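Local coordinates for protein flap endonuclease 1 (Desulfurococcus amylolyticus, PDB 3ORY) that probably cleaves the single-stranded 5' flaps of branched DNA, as flap endonucleases do during DNA replication and repair, at residues V90-G95 / V161-E166; G167-A172 / P300-N305. All coordinates share one frame; numbering follows the deposited sequence.

Contact 1: V90-G95 / V161-E166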
loop_
_atom_site.group_PDB
_atom_site.type_symbol
_atom_site.label_atom_id
_atom_site.label_comp_id
_atom_site.label_asym_id
_atom_site.label_seq_id
_atom_site.Cartn_x
_atom_site.Cartn_y
_atom_site.Cartn_z
ATOM N N VAL A 90 -9.965 -8.544 -3.037
ATOM C CA VAL A 90 -10.946 -7.752 -2.317
ATOM C C VAL A 90 -10.185 -6.578 -1.696
ATOM O O VAL A 90 -9.103 -6.757 -1.129
ATOM C CB VAL A 90 -11.718 -8.585 -1.242
ATOM C CG1 VAL A 90 -10.763 -9.385 -0.342
ATOM C CG2 VAL A 90 -12.660 -7.692 -0.401
ATOM N N TYR A 91 -10.729 -5.380 -1.843
ATOM C CA TYR A 91 -10.097 -4.195 -1.284
ATOM C C TYR A 91 -10.712 -3.881 0.069
ATOM O O TYR A 91 -11.839 -4.280 0.347
ATOM C CB TYR A 91 -10.234 -3.004 -2.245
ATOM C CG TYR A 91 -9.304 -3.120 -3.441
ATOM C CD1 TYR A 91 -8.051 -2.499 -3.443
ATOM C CD2 TYR A 91 -9.672 -3.866 -4.559
ATOM C CE1 TYR A 91 -7.194 -2.608 -4.550
ATOM C CE2 TYR A 91 -8.827 -3.985 -5.655
ATOM C CZ TYR A 91 -7.593 -3.360 -5.640
ATOM O OH TYR A 91 -6.777 -3.490 -6.732
ATOM N N VAL A 92 -9.956 -3.201 0.924
ATOM C CA VAL A 92 -10.485 -2.750 2.199
ATOM C C VAL A 92 -10.184 -1.265 2.361
ATOM O O VAL A 92 -9.043 -0.832 2.181
ATOM C CB VAL A 92 -9.956 -3.590 3.400
ATOM C CG1 VAL A 92 -8.428 -3.641 3.431
ATOM C CG2 VAL A 92 -10.545 -3.074 4.733
ATOM N N PHE A 93 -11.214 -0.488 2.690
ATOM C CA PHE A 93 -11.059 0.949 2.822
ATOM C C PHE A 93 -11.224 1.405 4.257
ATOM O O PHE A 93 -12.078 0.894 4.994
ATOM C CB PHE A 93 -12.039 1.682 1.894
ATOM C CG PHE A 93 -11.688 1.551 0.439
ATOM C CD1 PHE A 93 -10.681 2.323 -0.117
ATOM C CD2 PHE A 93 -12.366 0.648 -0.374
ATOM C CE1 PHE A 93 -10.344 2.205 -1.487
ATOM C CE2 PHE A 93 -12.038 0.506 -1.730
ATOM C CZ PHE A 93 -11.020 1.290 -2.285
ATOM N N ASP A 94 -10.400 2.388 4.619
ATOM C CA ASP A 94 -10.267 2.919 5.970
ATOM C C ASP A 94 -11.575 3.544 6.413
ATOM O O ASP A 94 -12.353 4.024 5.585
ATOM C CB ASP A 94 -9.157 3.989 5.966
ATOM C CG ASP A 94 -8.495 4.163 7.322
ATOM O OD1 ASP A 94 -7.430 3.551 7.539
ATOM O OD2 ASP A 94 -9.037 4.915 8.169
ATOM N N GLY A 95 -11.810 3.539 7.721
ATOM C CA GLY A 95 -12.975 4.189 8.307
ATOM C C GLY A 95 -12.881 5.706 8.291
ATOM O O GLY A 95 -13.887 6.392 8.449
ATOM N N VAL A 161 -14.430 -3.802 1.383
ATOM C CA VAL A 161 -14.924 -3.863 2.738
ATOM C C VAL A 161 -14.711 -2.503 3.389
ATOM O O VAL A 161 -13.631 -1.918 3.274
ATOM C CB VAL A 161 -14.191 -4.986 3.518
ATOM C CG1 VAL A 161 -14.504 -4.923 5.016
ATOM C CG2 VAL A 161 -14.576 -6.349 2.939
ATOM N N GLN A 162 -15.755 -1.999 4.050
ATOM C CA GLN A 162 -15.656 -0.779 4.838
ATOM C C GLN A 162 -15.105 -1.124 6.220
ATOM O O GLN A 162 -15.800 -1.718 7.046
ATOM C CB GLN A 162 -17.032 -0.099 4.974
ATOM C CG GLN A 162 -16.970 1.249 5.713
ATOM C CD GLN A 162 -15.932 2.171 5.105
ATOM O OE1 GLN A 162 -16.107 2.642 3.984
ATOM N NE2 GLN A 162 -14.829 2.427 5.839
ATOM N N ALA A 163 -13.851 -0.760 6.468
ATOM C CA ALA A 163 -13.260 -0.933 7.788
ATOM C C ALA A 163 -13.848 0.113 8.733
ATOM O O ALA A 163 -14.102 1.242 8.309
ATOM C CB ALA A 163 -11.760 -0.772 7.699
ATOM N N PRO A 164 -14.099 -0.259 10.008
ATOM C CA PRO A 164 -14.514 0.746 10.992
ATOM C C PRO A 164 -13.414 1.774 11.282
ATOM O O PRO A 164 -13.718 2.938 11.567
ATOM C CB PRO A 164 -14.814 -0.087 12.249
ATOM C CG PRO A 164 -14.039 -1.344 12.089
ATOM C CD PRO A 164 -14.061 -1.614 10.593
ATOM N N ALA A 165 -12.156 1.340 11.226
ATOM C CA ALA A 165 -11.013 2.196 11.532
ATOM C C ALA A 165 -9.893 1.924 10.537
ATOM O O ALA A 165 -10.132 2.005 9.338
ATOM C CB ALA A 165 -10.554 1.986 13.009
ATOM N N GLU A 166 -8.686 1.576 11.003
ATOM C CA GLU A 166 -7.555 1.356 10.086
ATOM C C GLU A 166 -7.835 0.255 9.055
ATOM O O GLU A 166 -8.229 -0.862 9.422
ATOM C CB GLU A 166 -6.262 0.998 10.841
ATOM C CG GLU A 166 -5.706 2.118 11.732
ATOM C CD GLU A 166 -6.286 2.084 13.144
ATOM O OE1 GLU A 166 -7.252 1.322 13.388
ATOM O OE2 GLU A 166 -5.756 2.800 14.017
#

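Contact 2: G167-A172 / P300-N305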
loop_
_atom_site.group_PDB
_atom_site.type_symbol
_atom_site.label_atom_id
_atom_site.label_comp_id
_atom_site.label_asym_id
_atom_site.label_seq_id
_atom_site.Cartn_x
_atom_site.Cartn_y
_atom_site.Cartn_z
ATOM N N GLY A 167 -7.646 0.590 7.773
ATOM C CA GLY A 167 -7.775 -0.361 6.671
ATOM C C GLY A 167 -6.834 -1.537 6.853
ATOM O O GLY A 167 -7.227 -2.698 6.648
ATOM N N GLU A 168 -5.597 -1.242 7.253
ATOM C CA GLU A 168 -4.573 -2.281 7.459
ATOM C C GLU A 168 -4.943 -3.260 8.571
ATOM O O GLU A 168 -4.636 -4.454 8.476
ATOM C CB GLU A 168 -3.201 -1.650 7.754
ATOM C CG GLU A 168 -2.652 -0.770 6.610
ATOM C CD GLU A 168 -2.064 -1.578 5.434
ATOM O OE1 GLU A 168 -2.001 -2.826 5.503
ATOM O OE2 GLU A 168 -1.673 -0.950 4.424
ATOM N N ALA A 169 -5.592 -2.750 9.621
ATOM C CA ALA A 169 -6.077 -3.587 10.741
ATOM C C ALA A 169 -7.205 -4.526 10.322
ATOM O O ALA A 169 -7.232 -5.692 10.718
ATOM C CB ALA A 169 -6.563 -2.685 11.897
ATOM N N GLN A 170 -8.162 -3.992 9.562
ATOM C CA GLN A 170 -9.253 -4.800 9.020
ATOM C C GLN A 170 -8.738 -5.856 8.050
ATOM O O GLN A 170 -9.217 -6.996 8.069
ATOM C CB GLN A 170 -10.320 -3.927 8.340
ATOM C CG GLN A 170 -11.557 -4.711 7.861
ATOM C CD GLN A 170 -12.355 -5.316 9.002
ATOM O OE1 GLN A 170 -12.467 -4.722 10.077
ATOM N NE2 GLN A 170 -12.921 -6.502 8.773
ATOM N N ALA A 171 -7.766 -5.484 7.215
ATOM C CA ALA A 171 -7.112 -6.450 6.317
ATOM C C ALA A 171 -6.523 -7.612 7.122
ATOM O O ALA A 171 -6.800 -8.779 6.823
ATOM C CB ALA A 171 -6.019 -5.768 5.466
ATOM N N ALA A 172 -5.732 -7.288 8.151
ATOM C CA ALA A 172 -5.152 -8.302 9.046
ATOM C C ALA A 172 -6.219 -9.202 9.660
ATOM O O ALA A 172 -6.043 -10.423 9.736
ATOM C CB ALA A 172 -4.321 -7.638 10.154
ATOM N N PRO A 300 -7.214 -3.986 17.765
ATOM C CA PRO A 300 -7.692 -2.811 17.032
ATOM C C PRO A 300 -9.183 -2.888 16.763
ATOM O O PRO A 300 -9.799 -3.954 16.927
ATOM C CB PRO A 300 -6.910 -2.876 15.716
ATOM C CG PRO A 300 -6.662 -4.333 15.513
ATOM C CD PRO A 300 -6.464 -4.911 16.886
ATOM N N GLN A 301 -9.765 -1.755 16.384
ATOM C CA GLN A 301 -11.171 -1.725 16.036
ATOM C C GLN A 301 -11.338 -2.314 14.639
ATOM O O GLN A 301 -10.914 -1.719 13.655
ATOM C CB GLN A 301 -11.726 -0.293 16.093
ATOM C CG GLN A 301 -13.263 -0.250 16.077
ATOM C CD GLN A 301 -13.864 -0.903 17.313
ATOM O OE1 GLN A 301 -13.437 -0.649 18.444
ATOM N NE2 GLN A 301 -14.820 -1.766 17.101
ATOM N N VAL A 302 -11.965 -3.484 14.577
ATOM C CA VAL A 302 -12.179 -4.255 13.345
ATOM C C VAL A 302 -13.591 -4.855 13.408
ATOM O O VAL A 302 -14.208 -4.869 14.470
ATOM C CB VAL A 302 -11.127 -5.403 13.184
ATOM C CG1 VAL A 302 -9.724 -4.831 12.880
ATOM C CG2 VAL A 302 -11.092 -6.315 14.434
ATOM N N THR A 303 -14.103 -5.359 12.296
ATOM C CA THR A 303 -15.490 -5.832 12.277
ATOM C C THR A 303 -15.658 -7.207 11.660
ATOM O O THR A 303 -14.898 -7.602 10.776
ATOM C CB THR A 303 -16.439 -4.825 11.551
ATOM O OG1 THR A 303 -17.794 -5.287 11.660
ATOM C CG2 THR A 303 -16.088 -4.683 10.042
ATOM N N ASP A 304 -16.680 -7.916 12.138
ATOM C CA ASP A 304 -17.154 -9.163 11.534
ATOM C C ASP A 304 -18.209 -8.902 10.484
ATOM O O ASP A 304 -18.668 -9.835 9.820
ATOM C CB ASP A 304 -17.798 -10.047 12.607
ATOM C CG ASP A 304 -16.794 -10.660 13.522
ATOM O OD1 ASP A 304 -15.728 -11.080 13.036
ATOM O OD2 ASP A 304 -17.077 -10.727 14.735
ATOM N N ASN A 305 -18.612 -7.639 10.362
ATOM C CA ASN A 305 -19.718 -7.238 9.503
ATOM C C ASN A 305 -19.253 -6.989 8.065
ATOM O O ASN A 305 -19.172 -5.848 7.614
ATOM C CB ASN A 305 -20.420 -6.002 10.103
ATOM C CG ASN A 305 -21.580 -5.503 9.253
ATOM O OD1 ASN A 305 -22.264 -6.288 8.601
ATOM N ND2 ASN A 305 -21.809 -4.184 9.268
#

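Contact 1: V90-G95 / V161-E166
Phe-93 and Val-161 sit on neighbouring parallel strands, and Phe-93 N donates an almost straight bond of 2.9 Å to Val-161 O. Val-161 N to Tyr-91 O and Ala-163 N to Phe-93 O continue the ladder, while beyond the strand Gly-95 N bonds to Ala-165 O at 2.8 Å. Glycine suits this last position, since a side chain would run into Pro-164 O.

The side chain of Gln-162 carries the bonding past the strand. CB leaves the strand on the same face as Phe-93, CG stands anti to the backbone N (chi1 -176°), and a bend at chi2 (52°) folds CD back beside the carbonyls of Phe-93 and Asp-94. At the tip, NE2 donates to Asp-94 O at 3.0 Å, which it meets from above the carbonyl plane, and to Ala-163 O at 2.8 Å. Both acceptors lie close to the amide plane, which fixes the rotation of the group about its last bond; OE1 accepts from Lys-150. A glutamine fits because it both donates and accepts.

On the other face, beta-branched and small residues pack closely: Val-92 CG2 lies 3.9 Å from Ala-163 CB, and Val-90 CG2 meets Val-161 CG2 at 4.1 Å. Past the strand end, Asp-94 passes beside the Ala-165 carbonyl, its carboxylate paired with Lys-101 and bonded by OD2 to Lys-96 N. A phosphate ion, probably from the crystallisation liquor, lies about 5 Å from this side chain, just past the C-terminal end of the strand, where PIN-like nucleases carry their acidic active site.

Strand 88-93 thus runs between strands 37-41 and 160-162 in the PIN-like sheet. Helices 42-52 and 143-156 cover the Phe-93 face, and helix 167-176 packs on the Val-92 face.

Contact 2: G167-A172 / P300-N305
Gln-170 turns the end of its side chain to the backbone of Thr-303 and pairs with it twice. CG stands anti to the backbone N (chi1 -175°), and the bend at chi2 brings CD round to the loop. There OE1 accepts from Thr-303 N at 2.8 Å, while NE2 donates to Thr-303 O at 3.0 Å; each donor approaches an in-plane lone pair of its acceptor. Since Thr-303 O is only 9° out of the amide plane, the flat amide is set against one residue's N-H and C=O together, and the two bonds fix its rotation. Glutamine suits the place because its amide offers a donor and an acceptor side by side. The side chain of Thr-303 crosses that of Gln-170 at a slant, with CG2 3.6 Å from OE1, and its OG1 takes the N-H of Asn-305 in an ST turn that shapes the loop just beyond the pairing.

Earlier in the loop the contact is mostly apolar packing. Val-302 faces the helix, its CG1 beside the backbone N (chi1 -70°), which lays that methyl 3.4 Å from Ala-169 O and 3.9 Å from Ala-169 CB. Pro-300 CB reaches the same Ala-169 CB at 3.8 Å. A small alanine lets the loop come this near to the helix backbone. An alanine in place of Gln-170 would probably leave Thr-303 N and O without these two partners and the loop freer to shift.

The loop, which runs from helix 290-298 towards helix 315-325, thus lies against the first turn of helix 167-176. Farther along that helix, Tyr-173 bonds to Asp-304 of the loop, and the side chain of Gln-170 also packs on Val-92 of strand 88-93.

Read from the N terminus, contact 1 comes first: strand 88-93 leaves the sheet into the mainly helical excursion that includes helices 102-125, 128-134 and 143-156, and the loop closes when strand 160-162 returns alongside. Contact 2 opens at the very next residue, Gly-167, and closes a longer loop when 300-305 comes back to helix 167-176. The two loops therefore follow in series, neither enclosing nor crossing the other. They are nonetheless joined in space, with centres about 7 Å apart: Asp-94 OD1 probably accepts from Gly-167 N at the helix start, and Pro-164 packs on Gln-301. Sheet, helix 167-176 and the loop between helices 290-298 and 315-325 are thus tied together.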